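Local coordinates for methyltransferase domain-containing protein (Serratia marcescens, PDB 7CLU) that probably transfers a methyl group from S-adenosyl-L-methionine to an oxygen of a precursor on the prodigiosin pathway, working as a two-subunit O-methyltransferase, at residues Leu27-Gln32 and Gln56-Leu61; Asp35-Ala40 and Leu73-Ala78; Ala154-Gly159 and Gly329-Ile334; Leu242-His247 and Ser274-Asn279. All coordinates share one frame; numbering follows the deposited sequence.

Contact 1: residues Leu27-Gln32 and Gln56-Leu61; sequences LKLFDQ and QLLIAL
Leu-29 reaches from the turn after helix 15-26 into a leucine cluster on helix 51-63, inside the winged-helix-like dimerisation domain that plant-type O-methyltransferases carry at their N-terminus. All pairing between the two segments is apolar. Leu-29 is at its centre: with CG anti to the backbone N (chi1 173°), its CD1 lies 3.8 Å from Leu-57 CD2 and equally close to Leu-58 CD2. Its other methyl, CD2, meets Leu-61 CD1 tip to tip at 3.7 Å, while the Leu-29 and Leu-57 side chains slide past each other in opposite directions. Leu-57 and Leu-61 lie one turn apart, with Leu-58 beside them, and the three offer a single apolar surface.

Polar bonding is confined to the turn. Lys-28 has positive phi and ends the preceding helix in a Schellman motif; its carbonyl O accepts Asp-31 N at 3.1 Å and Gln-32 NE2 at 3.3 Å, from opposite faces of the carbonyl plane. These two bonds join Lys-28 to the 3-10 segment 30-32, next to Leu-29.

Among outside partners, Leu-47 of helix 40-47 packs on Leu-29, and Arg-115 of the second subunit packs on Leu-27. The rest of the apolar contact flanks Leu-29: Leu-27 CD1 touches Leu-57 CD2 at 3.9 Å, and Phe-30 CZ approaches both methyls of Leu-61, CD1 and CD2, at 4.1 Å each.

Contact 2: residues Asp35-Ala40 and Leu73-Ala78; sequences DRDADA and LYHLPA
Asp-37 and His-75 join side chains next to a single antiparallel bridge that pairs the loop before helix 40-47 with strand 73-75. The tight part is this bridge, a hydrogen-bonded pair of Ala-38 and Tyr-74. Ala-38 N donates to Tyr-74 O at 3.1 Å, and Tyr-74 N returns a bond to Ala-38 O. The same Ala-38 O lies in the plane of the Tyr-74 ring, at its edge, 3.5 Å from CD2. Farther along the ring, CE2 meets Ala-40 CB at 4.1 Å, and both of these residues are buried.

The partly exposed side is polar and more open. His-75 ND1 donates to Asp-37 OD1 at 2.8 Å; the acceptor lies in the imidazole plane and is met on its syn side, although carboxylate and ring planes stand 64° apart. His-75 has CG anti to the backbone N (chi1 166°), beside the carbonyl carbon, and from there ND1 meets OD1. A water bridges Asp-37 OD1 and Leu-76 N, accepting from the latter at 2.9 Å and probably donating to the former. The other carboxylate oxygen, OD2, forms a salt bridge with Arg-70, which probably offsets the carboxylate charge at least in part. Leu-73, partly exposed, touches the loop with CD2, 3.8 Å from Ala-38 CA.

Asp-39 stands at the N-cap of helix 40-47 and also bonds His-42. Strand 68-70 pairs with 73-75 as the wing of the domain, while Tyr-74 packs on Ile-43 of helix 40-47 and on Leu-58 and Ile-59 of helix 51-63.

Contact 3: residues Ala154-Gly159 and Gly329-Ile334; sequences APFIAG and GPRTLI
Arg-331 lays its guanidinium flat on the ring of Phe-156, the two planes only 7° apart and their centres separated by 4.1 Å. The stack is offset: CZ sits 32° off the ring normal, giving an off-centre cation-pi contact, while the methylene CD rides over the ring centre, 3.6 Å from the centroid, as a CH-pi contact. An extended chain from CG to NE lets aliphatic and charged portions share one face, with NH1 reaching Phe-156 CE2 at 3.5 Å. At the edge of the same ring, Phe-156 CE1 is 4.1 Å from Leu-333 CD2.

Beside the stack the backbones come close. Gly-329, which has no side chain and a positive phi, lets its CA approach Pro-155 O to 3.8 Å. Pro-330 CD then rests on Phe-156 CB.

Arg-331 NH1 is also hydrogen-bonded to Ser-274 OG, which fixes the far end of the stacked group. Arg-331 belongs to the S-adenosyl-L-homocysteine site of this protein, so helix 154-163 backs a cofactor-site arginine at the start of strand 332-337, in a Rossmann-like methyltransferase fold.

Contact 4: residues Leu242-His247 and Ser274-Asn279; sequences LGWMLH and SETPLN
Glu-275 turns its carboxylate toward the backbone of the turn that follows strand 239-243 and there receives two backbone N-H groups. Leu-246 N donates to OE2 at 2.9 Å and His-247 N to OE1 at 3.3 Å, both meeting the syn side from about 30° out of the carboxylate plane. A bend at chi2 (-82°) turns CD back toward these donors, and the Leu-246 side chain crosses the acid at about a right angle, with CB 3.3 Å from OE2.

Water extends the polar network. One molecule donates to Leu-242 O and to Glu-275 OE2 while accepting from Met-245 N. A second probably donates to Glu-275 OE1, at 2.7 Å, accepts from Thr-276 N, and takes a weak bond from Trp-244 NE1.

Backbone pairing is parallel: Ser-274 N donates to Leu-242 O at 3.1 Å, and a weak bond runs from Trp-244 N to Ser-274 O.

Ring contacts involve His-247, the predicted proton acceptor. Its CE1 lies 3.1 Å above the Trp-244 ring plane, toward the rim, and its NE2 gives a weak bond to Trp-244 O. The other ring nitrogen, ND1, is hydrogen-bonded to Glu-304. Thr-276 CG2 packs on Trp-244 CZ2 at 3.8 Å.

Strands 239-243 and 270-275 are neighbours in the central sheet, joined through helix 251-264 as a beta-alpha-beta unit. Strand 332-337 pairs antiparallel on the far side of 270-275, and helices 286-298 and 307-316 cover His-247 through Leu-291 and Tyr-310.

How the contacts relate
The four contacts fall into two pairs, contacts 1 and 2 in the dimerisation domain and contacts 3 and 4 around the large mixed sheet. Contacts 1 and 2 have centres 10 Å apart and touch where Leu-58 CB meets Tyr-74 CZ at 3.6 Å. Contacts 3 and 4, also 10 Å apart, both reach the same sheet, through neighbouring strands 332-337 and 270-275; Thr-332 N lies 2.7 Å from Glu-275 O, a probable hydrogen bond. Here the side chain of cofactor-site Arg-331 is about 8 Å from that of His-247, the predicted proton acceptor. The pairs approach most closely between contacts 2 and 3, nearest atoms about 18 Å apart, so the N-terminal pair lies away from the cofactor site.

Contact 1: residues Leu27-Gln32 and Gln56-Leu61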
loop_
_atom_site.group_PDB
_atom_site.type_symbol
_atom_site.label_atom_id
_atom_site.label_comp_id
_atom_site.label_asym_id
_atom_site.label_seq_id
_atom_site.Cartn_x
_atom_site.Cartn_y
_atom_site.Cartn_z
ATOM N N LEU A 27 13.606 1.708 10.641
ATOM C CA LEU A 27 14.210 2.469 11.731
ATOM C C LEU A 27 14.358 1.653 13.008
ATOM O O LEU A 27 14.977 2.139 13.960
ATOM C CB LEU A 27 13.382 3.730 12.010
ATOM C CG LEU A 27 13.462 4.855 10.974
ATOM C CD1 LEU A 27 12.321 5.855 11.121
ATOM C CD2 LEU A 27 14.794 5.575 11.076
ATOM N N LYS A 28 13.831 0.427 13.045
ATOM C CA LYS A 28 13.775 -0.375 14.263
ATOM C C LYS A 28 13.123 0.411 15.399
ATOM O O LYS A 28 13.564 0.374 16.548
ATOM C CB LYS A 28 15.166 -0.875 14.657
ATOM C CG LYS A 28 15.759 -1.854 13.656
ATOM C CD LYS A 28 17.260 -1.997 13.844
ATOM C CE LYS A 28 17.825 -3.112 12.964
ATOM N NZ LYS A 28 16.878 -4.254 12.840
ATOM N N LEU A 29 12.052 1.130 15.063
ATOM C CA LEU A 29 11.429 2.041 16.014
ATOM C C LEU A 29 10.841 1.286 17.194
ATOM O O LEU A 29 10.996 1.702 18.347
ATOM C CB LEU A 29 10.353 2.866 15.302
ATOM C CG LEU A 29 9.448 3.772 16.149
ATOM C CD1 LEU A 29 9.060 5.021 15.354
ATOM C CD2 LEU A 29 8.216 3.041 16.596
ATOM N N PHE A 30 10.152 0.178 16.928
ATOM C CA PHE A 30 9.542 -0.565 18.014
ATOM C C PHE A 30 10.579 -1.146 18.964
ATOM O O PHE A 30 10.240 -1.457 20.107
ATOM C CB PHE A 30 8.641 -1.659 17.449
ATOM C CG PHE A 30 7.707 -1.166 16.388
ATOM C CD1 PHE A 30 6.583 -0.431 16.725
ATOM C CD2 PHE A 30 7.961 -1.426 15.050
ATOM C CE1 PHE A 30 5.719 0.031 15.754
ATOM C CE2 PHE A 30 7.106 -0.966 14.068
ATOM C CZ PHE A 30 5.979 -0.227 14.416
ATOM N N ASP A 31 11.838 -1.273 18.529
ATOM C CA ASP A 31 12.880 -1.759 19.430
ATOM C C ASP A 31 13.048 -0.846 20.641
ATOM O O ASP A 31 13.323 -1.326 21.745
ATOM C CB ASP A 31 14.208 -1.879 18.682
ATOM C CG ASP A 31 14.254 -3.084 17.740
ATOM O OD1 ASP A 31 13.373 -3.973 17.828
ATOM O OD2 ASP A 31 15.193 -3.135 16.918
ATOM N N GLN A 32 12.879 0.462 20.453
ATOM C CA GLN A 32 13.066 1.447 21.517
ATOM C C GLN A 32 12.026 1.347 22.616
ATOM O O GLN A 32 12.180 2.008 23.654
ATOM C CB GLN A 32 13.044 2.856 20.931
ATOM C CG GLN A 32 13.889 3.006 19.680
ATOM C CD GLN A 32 15.253 2.346 19.828
ATOM O OE1 GLN A 32 15.987 2.618 20.784
ATOM N NE2 GLN A 32 15.591 1.461 18.888
ATOM N N GLN A 56 5.761 12.581 14.276
ATOM C CA GLN A 56 4.771 12.377 13.223
ATOM C C GLN A 56 4.610 10.900 12.904
ATOM O O GLN A 56 3.492 10.421 12.680
ATOM C CB GLN A 56 5.157 13.153 11.959
ATOM C CG GLN A 56 4.868 14.650 12.030
ATOM C CD GLN A 56 5.459 15.405 10.848
ATOM O OE1 GLN A 56 6.670 15.585 10.763
ATOM N NE2 GLN A 56 4.608 15.841 9.931
ATOM N N LEU A 57 5.720 10.170 12.843
ATOM C CA LEU A 57 5.632 8.732 12.617
ATOM C C LEU A 57 4.947 8.037 13.792
ATOM O O LEU A 57 4.102 7.159 13.593
ATOM C CB LEU A 57 7.030 8.165 12.384
ATOM C CG LEU A 57 7.081 6.673 12.102
ATOM C CD1 LEU A 57 6.143 6.295 10.959
ATOM C CD2 LEU A 57 8.528 6.269 11.811
ATOM N N LEU A 58 5.271 8.452 15.017
ATOM C CA LEU A 58 4.697 7.820 16.208
ATOM C C LEU A 58 3.192 8.020 16.275
ATOM O O LEU A 58 2.443 7.074 16.556
ATOM C CB LEU A 58 5.362 8.382 17.462
ATOM C CG LEU A 58 6.807 7.935 17.634
ATOM C CD1 LEU A 58 7.464 8.829 18.664
ATOM C CD2 LEU A 58 6.850 6.473 18.047
ATOM N N ILE A 59 2.739 9.265 16.066
ATOM C CA ILE A 59 1.312 9.570 16.091
ATOM C C ILE A 59 0.573 8.739 15.057
ATOM O O ILE A 59 -0.521 8.230 15.317
ATOM C CB ILE A 59 1.091 11.076 15.864
ATOM C CG1 ILE A 59 1.587 11.886 17.062
ATOM C CG2 ILE A 59 -0.370 11.380 15.565
ATOM C CD1 ILE A 59 1.513 13.414 16.814
ATOM N N ALA A 60 1.147 8.613 13.856
ATOM C CA ALA A 60 0.545 7.773 12.831
ATOM C C ALA A 60 0.461 6.323 13.292
ATOM O O ALA A 60 -0.578 5.678 13.136
ATOM C CB ALA A 60 1.343 7.877 11.517
ATOM N N LEU A 61 1.563 5.780 13.828
ATOM C CA LEU A 61 1.538 4.391 14.282
ATOM C C LEU A 61 0.542 4.205 15.417
ATOM O O LEU A 61 -0.098 3.157 15.521
ATOM C CB LEU A 61 2.937 3.952 14.742
ATOM C CG LEU A 61 4.025 3.956 13.670
ATOM C CD1 LEU A 61 5.405 3.853 14.332
ATOM C CD2 LEU A 61 3.763 2.808 12.689
#

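Contact 2: residues Asp35-Ala40 and Leu73-Ala78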
loop_
_atom_site.group_PDB
_atom_site.type_symbol
_atom_site.label_atom_id
_atom_site.label_comp_id
_atom_site.label_asym_id
_atom_site.label_seq_id
_atom_site.Cartn_x
_atom_site.Cartn_y
_atom_site.Cartn_z
ATOM N N ASP A 35 11.589 -2.398 26.255
ATOM C CA ASP A 35 11.882 -2.413 27.684
ATOM C C ASP A 35 11.000 -1.464 28.490
ATOM O O ASP A 35 10.499 -1.846 29.554
ATOM C CB ASP A 35 13.361 -2.066 27.904
ATOM C CG ASP A 35 14.292 -3.190 27.447
ATOM O OD1 ASP A 35 14.213 -4.274 28.056
ATOM O OD2 ASP A 35 15.079 -3.004 26.481
ATOM N N ARG A 36 10.774 -0.248 28.003
ATOM C CA ARG A 36 9.974 0.738 28.717
ATOM C C ARG A 36 9.076 1.467 27.725
ATOM O O ARG A 36 9.216 1.325 26.510
ATOM C CB ARG A 36 10.861 1.737 29.478
ATOM C CG ARG A 36 10.172 2.432 30.678
ATOM C CD ARG A 36 11.163 2.735 31.810
ATOM N NE ARG A 36 11.765 1.514 32.352
ATOM C CZ ARG A 36 11.257 0.806 33.364
ATOM N NH1 ARG A 36 10.133 1.191 33.956
ATOM N NH2 ARG A 36 11.870 -0.297 33.789
ATOM N N ASP A 37 8.104 2.194 28.264
ATOM C CA ASP A 37 7.365 3.197 27.515
ATOM C C ASP A 37 8.173 4.496 27.447
ATOM O O ASP A 37 9.053 4.741 28.277
ATOM C CB ASP A 37 6.010 3.443 28.169
ATOM C CG ASP A 37 5.124 2.230 28.141
ATOM O OD1 ASP A 37 5.543 1.199 27.562
ATOM O OD2 ASP A 37 3.998 2.303 28.700
ATOM N N ALA A 38 7.872 5.332 26.448
ATOM C CA ALA A 38 8.659 6.545 26.244
ATOM C C ALA A 38 7.907 7.549 25.381
ATOM O O ALA A 38 7.104 7.178 24.524
ATOM C CB ALA A 38 10.012 6.230 25.598
ATOM N N ASP A 39 8.204 8.830 25.597
ATOM C CA ASP A 39 7.586 9.881 24.806
ATOM C C ASP A 39 8.352 10.082 23.503
ATOM O O ASP A 39 9.436 9.528 23.295
ATOM C CB ASP A 39 7.499 11.188 25.597
ATOM C CG ASP A 39 8.869 11.815 25.893
ATOM O OD1 ASP A 39 9.902 11.402 25.322
ATOM O OD2 ASP A 39 8.909 12.753 26.721
ATOM N N ALA A 40 7.781 10.909 22.629
ATOM C CA ALA A 40 8.331 11.055 21.281
ATOM C C ALA A 40 9.761 11.580 21.303
ATOM O O ALA A 40 10.600 11.145 20.505
ATOM C CB ALA A 40 7.438 11.970 20.451
ATOM N N LEU A 73 3.251 9.005 26.695
ATOM C CA LEU A 73 4.204 7.904 26.595
ATOM C C LEU A 73 3.700 6.872 25.599
ATOM O O LEU A 73 2.551 6.429 25.690
ATOM C CB LEU A 73 4.405 7.228 27.950
ATOM C CG LEU A 73 4.982 8.032 29.103
ATOM C CD1 LEU A 73 4.671 7.332 30.436
ATOM C CD2 LEU A 73 6.470 8.196 28.913
ATOM N N TYR A 74 4.560 6.481 24.666
ATOM C CA TYR A 74 4.216 5.445 23.708
ATOM C C TYR A 74 4.520 4.084 24.310
ATOM O O TYR A 74 5.511 3.912 25.025
ATOM C CB TYR A 74 4.973 5.649 22.385
ATOM C CG TYR A 74 4.431 6.853 21.655
ATOM C CD1 TYR A 74 3.342 6.730 20.799
ATOM C CD2 TYR A 74 4.954 8.122 21.876
ATOM C CE1 TYR A 74 2.804 7.830 20.171
ATOM C CE2 TYR A 74 4.428 9.233 21.235
ATOM C CZ TYR A 74 3.343 9.072 20.391
ATOM O OH TYR A 74 2.804 10.154 19.743
ATOM N N HIS A 75 3.645 3.124 24.035
ATOM C CA HIS A 75 3.749 1.789 24.595
ATOM C C HIS A 75 3.600 0.755 23.487
ATOM O O HIS A 75 2.651 0.814 22.696
ATOM C CB HIS A 75 2.688 1.575 25.689
ATOM C CG HIS A 75 2.507 0.143 26.073
ATOM N ND1 HIS A 75 3.430 -0.543 26.830
ATOM C CD2 HIS A 75 1.509 -0.732 25.803
ATOM C CE1 HIS A 75 3.021 -1.788 26.994
ATOM N NE2 HIS A 75 1.852 -1.926 26.392
ATOM N N LEU A 76 4.533 -0.190 23.440
ATOM C CA LEU A 76 4.421 -1.320 22.518
ATOM C C LEU A 76 3.462 -2.374 23.065
ATOM O O LEU A 76 3.740 -2.968 24.113
ATOM C CB LEU A 76 5.788 -1.938 22.275
ATOM C CG LEU A 76 5.796 -3.152 21.355
ATOM C CD1 LEU A 76 5.343 -2.752 19.942
ATOM C CD2 LEU A 76 7.191 -3.775 21.308
ATOM N N PRO A 77 2.340 -2.640 22.400
ATOM C CA PRO A 77 1.412 -3.664 22.898
ATOM C C PRO A 77 2.063 -5.042 22.930
ATOM O O PRO A 77 2.845 -5.402 22.045
ATOM C CB PRO A 77 0.254 -3.613 21.892
ATOM C CG PRO A 77 0.304 -2.201 21.348
ATOM C CD PRO A 77 1.775 -1.878 21.273
ATOM N N ALA A 78 1.711 -5.817 23.962
ATOM C CA ALA A 78 2.337 -7.120 24.167
ATOM C C ALA A 78 2.119 -8.031 22.973
ATOM O O ALA A 78 3.044 -8.714 22.525
ATOM C CB ALA A 78 1.791 -7.771 25.444
HETATM O O HOH W 1 6.598 -0.224 25.417
#

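Contact 3: residues Ala154-Gly159 and Gly329-Ile334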
loop_
_atom_site.group_PDB
_atom_site.type_symbol
_atom_site.label_atom_id
_atom_site.label_comp_id
_atom_site.label_asym_id
_atom_site.label_seq_id
_atom_site.Cartn_x
_atom_site.Cartn_y
_atom_site.Cartn_z
ATOM N N ALA A 154 4.190 -22.152 8.480
ATOM C CA ALA A 154 3.844 -23.052 9.577
ATOM C C ALA A 154 2.442 -23.638 9.453
ATOM O O ALA A 154 2.304 -24.856 9.608
ATOM C CB ALA A 154 4.040 -22.332 10.921
ATOM N N PRO A 155 1.384 -22.872 9.164
ATOM C CA PRO A 155 0.068 -23.516 9.010
ATOM C C PRO A 155 -0.015 -24.458 7.823
ATOM O O PRO A 155 -0.728 -25.462 7.911
ATOM C CB PRO A 155 -0.896 -22.335 8.864
ATOM C CG PRO A 155 -0.196 -21.210 9.587
ATOM C CD PRO A 155 1.260 -21.403 9.246
ATOM N N PHE A 156 0.673 -24.172 6.715
ATOM C CA PHE A 156 0.706 -25.137 5.617
ATOM C C PHE A 156 1.393 -26.421 6.051
ATOM O O PHE A 156 0.897 -27.527 5.797
ATOM C CB PHE A 156 1.419 -24.546 4.392
ATOM C CG PHE A 156 1.989 -25.590 3.464
ATOM C CD1 PHE A 156 1.150 -26.445 2.767
ATOM C CD2 PHE A 156 3.355 -25.729 3.306
ATOM C CE1 PHE A 156 1.661 -27.436 1.921
ATOM C CE2 PHE A 156 3.872 -26.703 2.457
ATOM C CZ PHE A 156 3.019 -27.562 1.768
ATOM N N ILE A 157 2.555 -26.293 6.695
ATOM C CA ILE A 157 3.343 -27.469 7.054
ATOM C C ILE A 157 2.574 -28.333 8.042
ATOM O O ILE A 157 2.437 -29.547 7.861
ATOM C CB ILE A 157 4.708 -27.044 7.621
ATOM C CG1 ILE A 157 5.611 -26.532 6.506
ATOM C CG2 ILE A 157 5.345 -28.191 8.384
ATOM C CD1 ILE A 157 6.787 -25.755 7.002
ATOM N N ALA A 158 2.041 -27.704 9.093
ATOM C CA ALA A 158 1.236 -28.424 10.075
ATOM C C ALA A 158 0.051 -29.129 9.423
ATOM O O ALA A 158 -0.235 -30.287 9.739
ATOM C CB ALA A 158 0.758 -27.457 11.167
ATOM N N GLY A 159 -0.631 -28.460 8.492
ATOM C CA GLY A 159 -1.786 -29.068 7.852
ATOM C C GLY A 159 -1.416 -30.132 6.839
ATOM O O GLY A 159 -2.182 -31.077 6.623
ATOM N N GLY A 329 -4.601 -24.960 6.092
ATOM C CA GLY A 329 -3.561 -24.019 5.747
ATOM C C GLY A 329 -3.877 -23.282 4.466
ATOM O O GLY A 329 -4.911 -23.501 3.836
ATOM N N PRO A 330 -2.993 -22.370 4.064
ATOM C CA PRO A 330 -3.285 -21.534 2.896
ATOM C C PRO A 330 -2.964 -22.189 1.558
ATOM O O PRO A 330 -3.337 -21.626 0.517
ATOM C CB PRO A 330 -2.405 -20.298 3.128
ATOM C CG PRO A 330 -1.232 -20.811 3.897
ATOM C CD PRO A 330 -1.746 -21.973 4.743
ATOM N N ARG A 331 -2.289 -23.336 1.535
ATOM C CA ARG A 331 -1.951 -23.956 0.258
ATOM C C ARG A 331 -2.963 -25.038 -0.111
ATOM O O ARG A 331 -3.715 -25.541 0.725
ATOM C CB ARG A 331 -0.535 -24.551 0.279
ATOM C CG ARG A 331 0.553 -23.516 0.473
ATOM C CD ARG A 331 1.933 -24.039 0.161
ATOM N NE ARG A 331 2.951 -23.193 0.767
ATOM C CZ ARG A 331 4.256 -23.401 0.675
ATOM N NH1 ARG A 331 4.721 -24.443 -0.008
ATOM N NH2 ARG A 331 5.092 -22.576 1.292
ATOM N N THR A 332 -2.972 -25.370 -1.397
ATOM C CA THR A 332 -3.757 -26.442 -1.980
ATOM C C THR A 332 -2.792 -27.416 -2.649
ATOM O O THR A 332 -1.817 -27.000 -3.276
ATOM C CB THR A 332 -4.751 -25.865 -2.998
ATOM O OG1 THR A 332 -5.619 -24.946 -2.327
ATOM C CG2 THR A 332 -5.571 -26.947 -3.635
ATOM N N LEU A 333 -3.046 -28.710 -2.509
ATOM C CA LEU A 333 -2.154 -29.721 -3.068
ATOM C C LEU A 333 -2.637 -30.112 -4.459
ATOM O O LEU A 333 -3.819 -30.426 -4.653
ATOM C CB LEU A 333 -2.080 -30.960 -2.160
ATOM C CG LEU A 333 -1.593 -30.807 -0.718
ATOM C CD1 LEU A 333 -1.400 -32.174 -0.081
ATOM C CD2 LEU A 333 -0.314 -29.954 -0.584
ATOM N N ILE A 334 -1.735 -30.068 -5.431
ATOM C CA ILE A 334 -1.993 -30.618 -6.752
ATOM C C ILE A 334 -1.157 -31.887 -6.859
ATOM O O ILE A 334 0.055 -31.858 -6.629
ATOM C CB ILE A 334 -1.683 -29.606 -7.867
ATOM C CG1 ILE A 334 -2.506 -28.331 -7.633
ATOM C CG2 ILE A 334 -2.074 -30.169 -9.187
ATOM C CD1 ILE A 334 -1.676 -27.071 -7.499
#

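Contact 4: residues Leu242-His247 and Ser274-Asn279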
loop_
_atom_site.group_PDB
_atom_site.type_symbol
_atom_site.label_atom_id
_atom_site.label_comp_id
_atom_site.label_asym_id
_atom_site.label_seq_id
_atom_site.Cartn_x
_atom_site.Cartn_y
_atom_site.Cartn_z
ATOM N N LEU A 242 7.007 -30.170 -4.449
ATOM C CA LEU A 242 7.548 -28.901 -4.923
ATOM C C LEU A 242 6.722 -27.817 -4.250
ATOM O O LEU A 242 5.527 -27.673 -4.539
ATOM C CB LEU A 242 7.490 -28.810 -6.446
ATOM C CG LEU A 242 8.021 -27.519 -7.098
ATOM C CD1 LEU A 242 9.514 -27.397 -6.860
ATOM C CD2 LEU A 242 7.723 -27.504 -8.580
ATOM N N GLY A 243 7.347 -27.078 -3.338
ATOM C CA GLY A 243 6.607 -26.140 -2.514
ATOM C C GLY A 243 6.481 -24.734 -3.071
ATOM O O GLY A 243 7.439 -23.968 -3.016
ATOM N N TRP A 244 5.315 -24.407 -3.639
ATOM C CA TRP A 244 4.938 -23.032 -3.986
ATOM C C TRP A 244 5.933 -22.374 -4.942
ATOM O O TRP A 244 6.311 -21.212 -4.770
ATOM C CB TRP A 244 4.754 -22.196 -2.714
ATOM C CG TRP A 244 3.743 -21.113 -2.854
ATOM C CD1 TRP A 244 2.829 -20.960 -3.859
ATOM C CD2 TRP A 244 3.563 -20.003 -1.975
ATOM N NE1 TRP A 244 2.075 -19.835 -3.644
ATOM C CE2 TRP A 244 2.506 -19.228 -2.493
ATOM C CE3 TRP A 244 4.184 -19.597 -0.789
ATOM C CZ2 TRP A 244 2.069 -18.055 -1.874
ATOM C CZ3 TRP A 244 3.734 -18.434 -0.163
ATOM C CH2 TRP A 244 2.686 -17.684 -0.706
ATOM N N MET A 245 6.341 -23.114 -5.978
ATOM C CA MET A 245 7.310 -22.628 -6.956
ATOM C C MET A 245 6.727 -22.397 -8.342
ATOM O O MET A 245 7.253 -21.572 -9.090
ATOM C CB MET A 245 8.491 -23.609 -7.074
ATOM C CG MET A 245 9.586 -23.179 -8.093
ATOM S SD MET A 245 10.999 -24.304 -8.259
ATOM C CE MET A 245 11.520 -24.360 -6.548
ATOM N N LEU A 246 5.658 -23.102 -8.707
ATOM C CA LEU A 246 5.183 -23.042 -10.082
ATOM C C LEU A 246 4.777 -21.624 -10.454
ATOM O O LEU A 246 5.107 -21.141 -11.545
ATOM C CB LEU A 246 4.011 -24.003 -10.275
ATOM C CG LEU A 246 4.332 -25.492 -10.059
ATOM C CD1 LEU A 246 3.083 -26.365 -10.148
ATOM C CD2 LEU A 246 5.383 -25.966 -11.064
ATOM N N HIS A 247 4.075 -20.936 -9.553
ATOM C CA HIS A 247 3.586 -19.598 -9.860
ATOM C C HIS A 247 4.699 -18.574 -10.022
ATOM O O HIS A 247 4.404 -17.429 -10.372
ATOM C CB HIS A 247 2.608 -19.139 -8.779
ATOM C CG HIS A 247 3.255 -18.823 -7.470
ATOM N ND1 HIS A 247 2.830 -17.795 -6.656
ATOM C CD2 HIS A 247 4.288 -19.414 -6.823
ATOM C CE1 HIS A 247 3.582 -17.757 -5.570
ATOM N NE2 HIS A 247 4.477 -18.726 -5.650
ATOM N N SER A 274 2.491 -27.873 -3.930
ATOM C CA SER A 274 1.635 -27.045 -3.089
ATOM C C SER A 274 1.608 -25.637 -3.683
ATOM O O SER A 274 2.661 -25.062 -3.955
ATOM C CB SER A 274 2.104 -27.016 -1.628
ATOM O OG SER A 274 3.490 -26.776 -1.468
ATOM N N GLU A 275 0.405 -25.125 -3.944
ATOM C CA GLU A 275 0.239 -23.794 -4.516
ATOM C C GLU A 275 -0.940 -23.123 -3.831
ATOM O O GLU A 275 -1.641 -23.736 -3.012
ATOM C CB GLU A 275 0.015 -23.823 -6.045
ATOM C CG GLU A 275 1.127 -24.473 -6.858
ATOM C CD GLU A 275 2.281 -23.528 -7.106
ATOM O OE1 GLU A 275 2.021 -22.336 -7.398
ATOM O OE2 GLU A 275 3.445 -23.980 -7.005
ATOM N N THR A 276 -1.142 -21.843 -4.165
ATOM C CA THR A 276 -2.287 -21.051 -3.704
ATOM C C THR A 276 -3.081 -20.653 -4.945
ATOM O O THR A 276 -2.919 -19.542 -5.461
ATOM C CB THR A 276 -1.862 -19.800 -2.926
ATOM O OG1 THR A 276 -1.025 -18.967 -3.758
ATOM C CG2 THR A 276 -1.122 -20.182 -1.649
ATOM N N PRO A 277 -3.954 -21.520 -5.443
ATOM C CA PRO A 277 -4.645 -21.220 -6.703
ATOM C C PRO A 277 -5.679 -20.120 -6.555
ATOM O O PRO A 277 -6.244 -19.891 -5.481
ATOM C CB PRO A 277 -5.320 -22.547 -7.069
ATOM C CG PRO A 277 -4.591 -23.597 -6.236
ATOM C CD PRO A 277 -4.180 -22.904 -4.989
ATOM N N LEU A 278 -5.939 -19.451 -7.672
ATOM C CA LEU A 278 -7.179 -18.707 -7.810
ATOM C C LEU A 278 -8.362 -19.663 -7.714
ATOM O O LEU A 278 -8.258 -20.848 -8.042
ATOM C CB LEU A 278 -7.209 -17.976 -9.147
ATOM C CG LEU A 278 -6.011 -17.050 -9.376
ATOM C CD1 LEU A 278 -5.915 -16.624 -10.822
ATOM C CD2 LEU A 278 -6.157 -15.865 -8.466
ATOM N N ASN A 279 -9.507 -19.132 -7.302
ATOM C CA ASN A 279 -10.688 -19.968 -7.140
ATOM C C ASN A 279 -11.255 -20.362 -8.511
ATOM O O ASN A 279 -10.690 -20.060 -9.570
ATOM C CB ASN A 279 -11.731 -19.260 -6.269
ATOM C CG ASN A 279 -12.149 -17.908 -6.823
ATOM O OD1 ASN A 279 -12.086 -17.669 -8.030
ATOM N ND2 ASN A 279 -12.585 -17.009 -5.935
HETATM O O HOH W 2 5.092 -25.726 -6.420
HETATM O O HOH W 3 0.575 -20.488 -6.125
#